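Local coordinates for protein integral membrane indolylacetylinositol arabinosyltransferase EmbB (Mycolicibacterium smegmatis MC2 155, PDB 7BVC) that probably transfers arabinose units as an integral membrane glycosyltransferase, building the arabinan of cell-wall arabinogalactan, at residues 46-60 and 1060-1072. Numbering follows the deposited sequence.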
loop_
_atom_site.group_PDB
_atom_site.type_symbol
_atom_site.label_atom_id
_atom_site.label_comp_id
_atom_site.label_asym_id
_atom_site.label_seq_id
_atom_site.Cartn_x
_atom_site.Cartn_y
_atom_site.Cartn_z
ATOM N N LEU B 46 15.760 32.080 -23.454
ATOM C CA LEU B 46 17.159 32.247 -23.837
ATOM C C LEU B 46 17.432 33.735 -24.023
ATOM O O LEU B 46 17.399 34.242 -25.146
ATOM C CB LEU B 46 17.451 31.470 -25.120
ATOM C CG LEU B 46 17.176 29.968 -25.088
ATOM C CD1 LEU B 46 17.358 29.358 -26.466
ATOM C CD2 LEU B 46 18.069 29.291 -24.078
ATOM N N LEU B 47 17.740 34.428 -22.924
ATOM C CA LEU B 47 17.991 35.861 -22.964
ATOM C C LEU B 47 18.727 36.236 -21.691
ATOM O O LEU B 47 18.464 35.627 -20.644
ATOM C CB LEU B 47 16.691 36.664 -23.089
ATOM C CG LEU B 47 16.237 37.051 -24.502
ATOM C CD1 LEU B 47 14.855 37.679 -24.486
ATOM C CD2 LEU B 47 17.236 37.976 -25.172
ATOM N N PRO B 48 19.640 37.207 -21.730
ATOM C CA PRO B 48 20.452 37.503 -20.546
ATOM C C PRO B 48 19.606 37.917 -19.352
ATOM O O PRO B 48 18.560 38.554 -19.491
ATOM C CB PRO B 48 21.357 38.651 -21.012
ATOM C CG PRO B 48 20.669 39.223 -22.201
ATOM C CD PRO B 48 19.992 38.073 -22.865
ATOM N N VAL B 49 20.076 37.536 -18.166
ATOM C CA VAL B 49 19.438 37.883 -16.905
ATOM C C VAL B 49 20.531 38.254 -15.913
ATOM O O VAL B 49 21.679 37.820 -16.037
ATOM C CB VAL B 49 18.560 36.726 -16.371
ATOM C CG1 VAL B 49 19.419 35.639 -15.750
ATOM C CG2 VAL B 49 17.537 37.239 -15.380
ATOM N N THR B 50 20.177 39.082 -14.936
ATOM C CA THR B 50 21.118 39.575 -13.938
ATOM C C THR B 50 20.864 38.882 -12.607
ATOM O O THR B 50 19.717 38.790 -12.162
ATOM C CB THR B 50 20.997 41.089 -13.771
ATOM O OG1 THR B 50 21.302 41.729 -15.015
ATOM C CG2 THR B 50 21.958 41.588 -12.711
ATOM N N GLN B 51 21.932 38.401 -11.977
ATOM C CA GLN B 51 21.858 37.683 -10.716
ATOM C C GLN B 51 22.657 38.423 -9.652
ATOM O O GLN B 51 23.755 38.927 -9.920
ATOM C CB GLN B 51 22.389 36.255 -10.872
ATOM C CG GLN B 51 22.791 35.589 -9.572
ATOM C CD GLN B 51 23.646 34.360 -9.788
ATOM O OE1 GLN B 51 23.277 33.459 -10.539
ATOM N NE2 GLN B 51 24.796 34.316 -9.129
ATOM N N THR B 52 22.100 38.481 -8.444
ATOM C CA THR B 52 22.777 39.053 -7.289
ATOM C C THR B 52 23.488 37.947 -6.518
ATOM O O THR B 52 22.912 36.884 -6.265
ATOM C CB THR B 52 21.796 39.809 -6.387
ATOM O OG1 THR B 52 22.505 40.396 -5.289
ATOM C CG2 THR B 52 20.696 38.897 -5.865
ATOM N N THR B 53 24.746 38.191 -6.181
ATOM C CA THR B 53 25.603 37.215 -5.528
ATOM C C THR B 53 25.658 37.482 -4.027
ATOM O O THR B 53 25.056 38.424 -3.508
ATOM C CB THR B 53 27.003 37.251 -6.140
ATOM O OG1 THR B 53 27.529 38.580 -6.052
ATOM C CG2 THR B 53 26.952 36.832 -7.598
ATOM N N ALA B 54 26.401 36.633 -3.320
ATOM C CA ALA B 54 26.553 36.763 -1.879
ATOM C C ALA B 54 27.781 35.979 -1.447
ATOM O O ALA B 54 28.032 34.881 -1.947
ATOM C CB ALA B 54 25.310 36.263 -1.136
ATOM N N THR B 55 28.537 36.552 -0.515
ATOM C CA THR B 55 29.769 35.954 -0.031
ATOM C C THR B 55 29.851 36.139 1.476
ATOM O O THR B 55 29.523 37.211 1.998
ATOM C CB THR B 55 30.996 36.581 -0.709
ATOM O OG1 THR B 55 30.879 36.441 -2.129
ATOM C CG2 THR B 55 32.274 35.899 -0.251
ATOM N N LEU B 56 30.294 35.090 2.164
ATOM C CA LEU B 56 30.405 35.070 3.616
ATOM C C LEU B 56 31.871 34.976 4.017
ATOM O O LEU B 56 32.580 34.062 3.585
ATOM C CB LEU B 56 29.619 33.897 4.202
ATOM C CG LEU B 56 30.026 33.418 5.594
ATOM C CD1 LEU B 56 29.558 34.397 6.651
ATOM C CD2 LEU B 56 29.465 32.033 5.863
ATOM N N ASN B 57 32.388 35.929 4.771
ATOM C CA ASN B 57 33.796 35.872 5.229
ATOM C C ASN B 57 33.864 35.775 6.737
ATOM O O ASN B 57 32.891 36.011 7.339
ATOM C CB ASN B 57 34.512 37.141 4.842
ATOM C CG ASN B 57 34.343 37.346 3.368
ATOM O OD1 ASN B 57 33.472 36.744 2.787
ATOM N ND2 ASN B 57 35.174 38.151 2.753
ATOM N N TRP B 58 35.000 35.458 7.326
ATOM C CA TRP B 58 35.004 35.398 8.793
ATOM C C TRP B 58 36.398 35.692 9.298
ATOM O O TRP B 58 37.181 34.840 9.266
ATOM C CB TRP B 58 34.517 34.043 9.260
ATOM C CG TRP B 58 34.600 33.858 10.737
ATOM C CD1 TRP B 58 33.788 34.389 11.687
ATOM C CD2 TRP B 58 35.556 33.051 11.430
ATOM N NE1 TRP B 58 34.186 33.981 12.918
ATOM C CE2 TRP B 58 35.258 33.152 12.788
ATOM C CE3 TRP B 58 36.631 32.262 11.031
ATOM C CZ2 TRP B 58 36.005 32.489 13.742
ATOM C CZ3 TRP B 58 37.358 31.593 11.972
ATOM C CH2 TRP B 58 37.050 31.714 13.313
ATOM N N PRO B 59 36.704 36.863 9.857
ATOM C CA PRO B 59 36.269 37.225 11.181
ATOM C C PRO B 59 35.404 38.488 11.364
ATOM O O PRO B 59 35.306 38.931 12.438
ATOM C CB PRO B 59 37.671 37.286 11.777
ATOM C CG PRO B 59 38.475 37.949 10.706
ATOM C CD PRO B 59 37.713 37.767 9.412
ATOM N N GLN B 60 34.791 39.006 10.310
ATOM C CA GLN B 60 33.860 40.166 10.329
ATOM C C GLN B 60 34.487 41.492 10.794
ATOM O O GLN B 60 34.526 42.435 10.001
ATOM C CB GLN B 60 32.569 39.823 11.066
ATOM C CG GLN B 60 32.055 38.426 10.791
ATOM C CD GLN B 60 31.360 38.369 9.465
ATOM O OE1 GLN B 60 31.531 39.224 8.634
ATOM N NE2 GLN B 60 30.587 37.346 9.241
ATOM N N ALA B 1060 25.643 37.034 10.336
ATOM C CA ALA B 1060 26.754 37.534 9.542
ATOM C C ALA B 1060 26.329 38.767 8.743
ATOM O O ALA B 1060 25.285 39.373 8.999
ATOM C CB ALA B 1060 27.283 36.429 8.632
ATOM N N GLU B 1061 27.142 39.157 7.759
ATOM C CA GLU B 1061 26.897 40.368 6.984
ATOM C C GLU B 1061 26.783 40.152 5.479
ATOM O O GLU B 1061 26.143 40.969 4.813
ATOM C CB GLU B 1061 27.997 41.403 7.261
ATOM C CG GLU B 1061 27.778 42.179 8.548
ATOM C CD GLU B 1061 29.066 42.707 9.143
ATOM O OE1 GLU B 1061 29.938 43.156 8.370
ATOM O OE2 GLU B 1061 29.203 42.676 10.384
ATOM N N LEU B 1062 27.383 39.094 4.926
ATOM C CA LEU B 1062 27.082 38.672 3.558
ATOM C C LEU B 1062 27.353 39.722 2.485
ATOM O O LEU B 1062 26.404 40.294 1.936
ATOM C CB LEU B 1062 25.625 38.223 3.452
ATOM C CG LEU B 1062 25.291 36.789 3.844
ATOM C CD1 LEU B 1062 25.385 36.584 5.343
ATOM C CD2 LEU B 1062 23.901 36.466 3.343
ATOM N N ASP B 1063 28.623 40.020 2.213
ATOM C CA ASP B 1063 28.965 40.950 1.138
ATOM C C ASP B 1063 28.262 40.567 -0.161
ATOM O O ASP B 1063 28.019 39.391 -0.436
ATOM C CB ASP B 1063 30.479 40.979 0.923
ATOM C CG ASP B 1063 31.219 41.620 2.079
ATOM O OD1 ASP B 1063 30.637 42.505 2.743
ATOM O OD2 ASP B 1063 32.382 41.240 2.326
ATOM N N PHE B 1064 27.932 41.574 -0.970
ATOM C CA PHE B 1064 27.061 41.401 -2.126
ATOM C C PHE B 1064 27.758 41.808 -3.421
ATOM O O PHE B 1064 28.882 42.316 -3.426
ATOM C CB PHE B 1064 25.766 42.205 -1.958
ATOM C CG PHE B 1064 24.820 41.624 -0.951
ATOM C CD1 PHE B 1064 24.657 40.254 -0.843
ATOM C CD2 PHE B 1064 24.095 42.447 -0.108
ATOM C CE1 PHE B 1064 23.788 39.718 0.084
ATOM C CE2 PHE B 1064 23.224 41.915 0.821
ATOM C CZ PHE B 1064 23.072 40.550 0.918
ATOM N N GLY B 1065 27.056 41.577 -4.526
ATOM C CA GLY B 1065 27.550 41.913 -5.852
ATOM C C GLY B 1065 26.531 41.498 -6.890
ATOM O O GLY B 1065 25.481 40.935 -6.571
ATOM N N SER B 1066 26.861 41.760 -8.156
ATOM C CA SER B 1066 25.952 41.457 -9.255
ATOM C C SER B 1066 26.731 40.938 -10.455
ATOM O O SER B 1066 27.918 41.234 -10.624
ATOM C CB SER B 1066 25.129 42.687 -9.660
ATOM O OG SER B 1066 24.285 43.107 -8.604
ATOM N N GLN B 1067 26.047 40.162 -11.297
ATOM C CA GLN B 1067 26.665 39.654 -12.517
ATOM C C GLN B 1067 25.582 39.258 -13.513
ATOM O O GLN B 1067 24.546 38.720 -13.126
ATOM C CB GLN B 1067 27.582 38.462 -12.223
ATOM C CG GLN B 1067 26.934 37.366 -11.403
ATOM C CD GLN B 1067 27.622 36.027 -11.581
ATOM O OE1 GLN B 1067 27.807 35.557 -12.704
ATOM N NE2 GLN B 1067 28.002 35.405 -10.473
ATOM N N THR B 1068 25.842 39.509 -14.795
ATOM C CA THR B 1068 24.867 39.283 -15.857
ATOM C C THR B 1068 25.207 38.003 -16.611
ATOM O O THR B 1068 26.279 37.901 -17.217
ATOM C CB THR B 1068 24.827 40.469 -16.820
ATOM O OG1 THR B 1068 24.461 41.657 -16.106
ATOM C CG2 THR B 1068 23.814 40.221 -17.922
ATOM N N HIS B 1069 24.298 37.037 -16.575
ATOM C CA HIS B 1069 24.442 35.765 -17.266
ATOM C C HIS B 1069 23.784 35.851 -18.646
ATOM O O HIS B 1069 23.422 36.937 -19.108
ATOM C CB HIS B 1069 23.865 34.649 -16.395
ATOM C CG HIS B 1069 24.633 34.422 -15.134
ATOM N ND1 HIS B 1069 24.023 34.247 -13.912
ATOM C CD2 HIS B 1069 25.965 34.361 -14.903
ATOM C CE1 HIS B 1069 24.948 34.077 -12.983
ATOM N NE2 HIS B 1069 26.134 34.142 -13.559
ATOM N N SER B 1070 23.624 34.703 -19.314
ATOM C CA SER B 1070 23.139 34.699 -20.688
ATOM C C SER B 1070 22.085 33.623 -20.928
ATOM O O SER B 1070 22.002 33.069 -22.029
ATOM C CB SER B 1070 24.293 34.512 -21.672
ATOM O OG SER B 1070 23.819 34.050 -22.923
ATOM N N GLY B 1071 21.276 33.308 -19.919
ATOM C CA GLY B 1071 20.155 32.407 -20.087
ATOM C C GLY B 1071 20.496 30.950 -20.304
ATOM O O GLY B 1071 19.596 30.106 -20.225
ATOM N N LEU B 1072 21.753 30.618 -20.589
ATOM C CA LEU B 1072 22.193 29.235 -20.680
ATOM C C LEU B 1072 23.335 28.928 -19.729
ATOM O O LEU B 1072 23.795 27.781 -19.683
ATOM C CB LEU B 1072 22.620 28.898 -22.114
ATOM C CG LEU B 1072 21.491 28.746 -23.128
ATOM C CD1 LEU B 1072 21.944 29.184 -24.508
ATOM C CD2 LEU B 1072 20.998 27.312 -23.156
#
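The Phe1064 ring meets the methyl of Ala54 at its edge, CE1 lying 4.0 Å from Ala54 CB. One face of this ring carries the carbonyl oxygen of Leu1062, over the ring centre. Gln51 OE1 sits at the edge of the His1069 ring, near its plane, beside the carbon CE1, with the amide turned 70° from the ring. Gln51 CG is anti to the backbone N (chi1 160°) and the chain runs on extended, which takes the amide out from the face of the sheet, to where the imidazole of His1069 comes beside it. His1069 also stacks on Tyr1073. The Gln1067 side chain runs alongside that of Gln51, and its NE2 also meets Thr53 CG2.

The strands 49-55 and 1063-1068 pair antiparallel. With strand 216-218 they form a three-stranded sheet in which 49-55 is central. The pairing joins the chain just after its first predicted transmembrane helix to the last strand of the EmbC C-terminal region.

Gln51 and Gln1067 exchange two backbone bonds, Gln51 N to Gln1067 O being 2.9 Å and nearly straight. His1069 N bonds to Val49 O at 2.8 Å. Gly1065 O accepts from Thr53 N, above its carbonyl plane, and from Thr52 OG1, nearly in line with the C=O at 3.3 Å. Thr50 OG1 and Thr1068 OG1 make a weak hydrogen bond. Beyond the strands, Leu56 CD1 packs on Ala1060 CB at 3.6 Å, and Leu46 CD2 rests on Leu1072 CG.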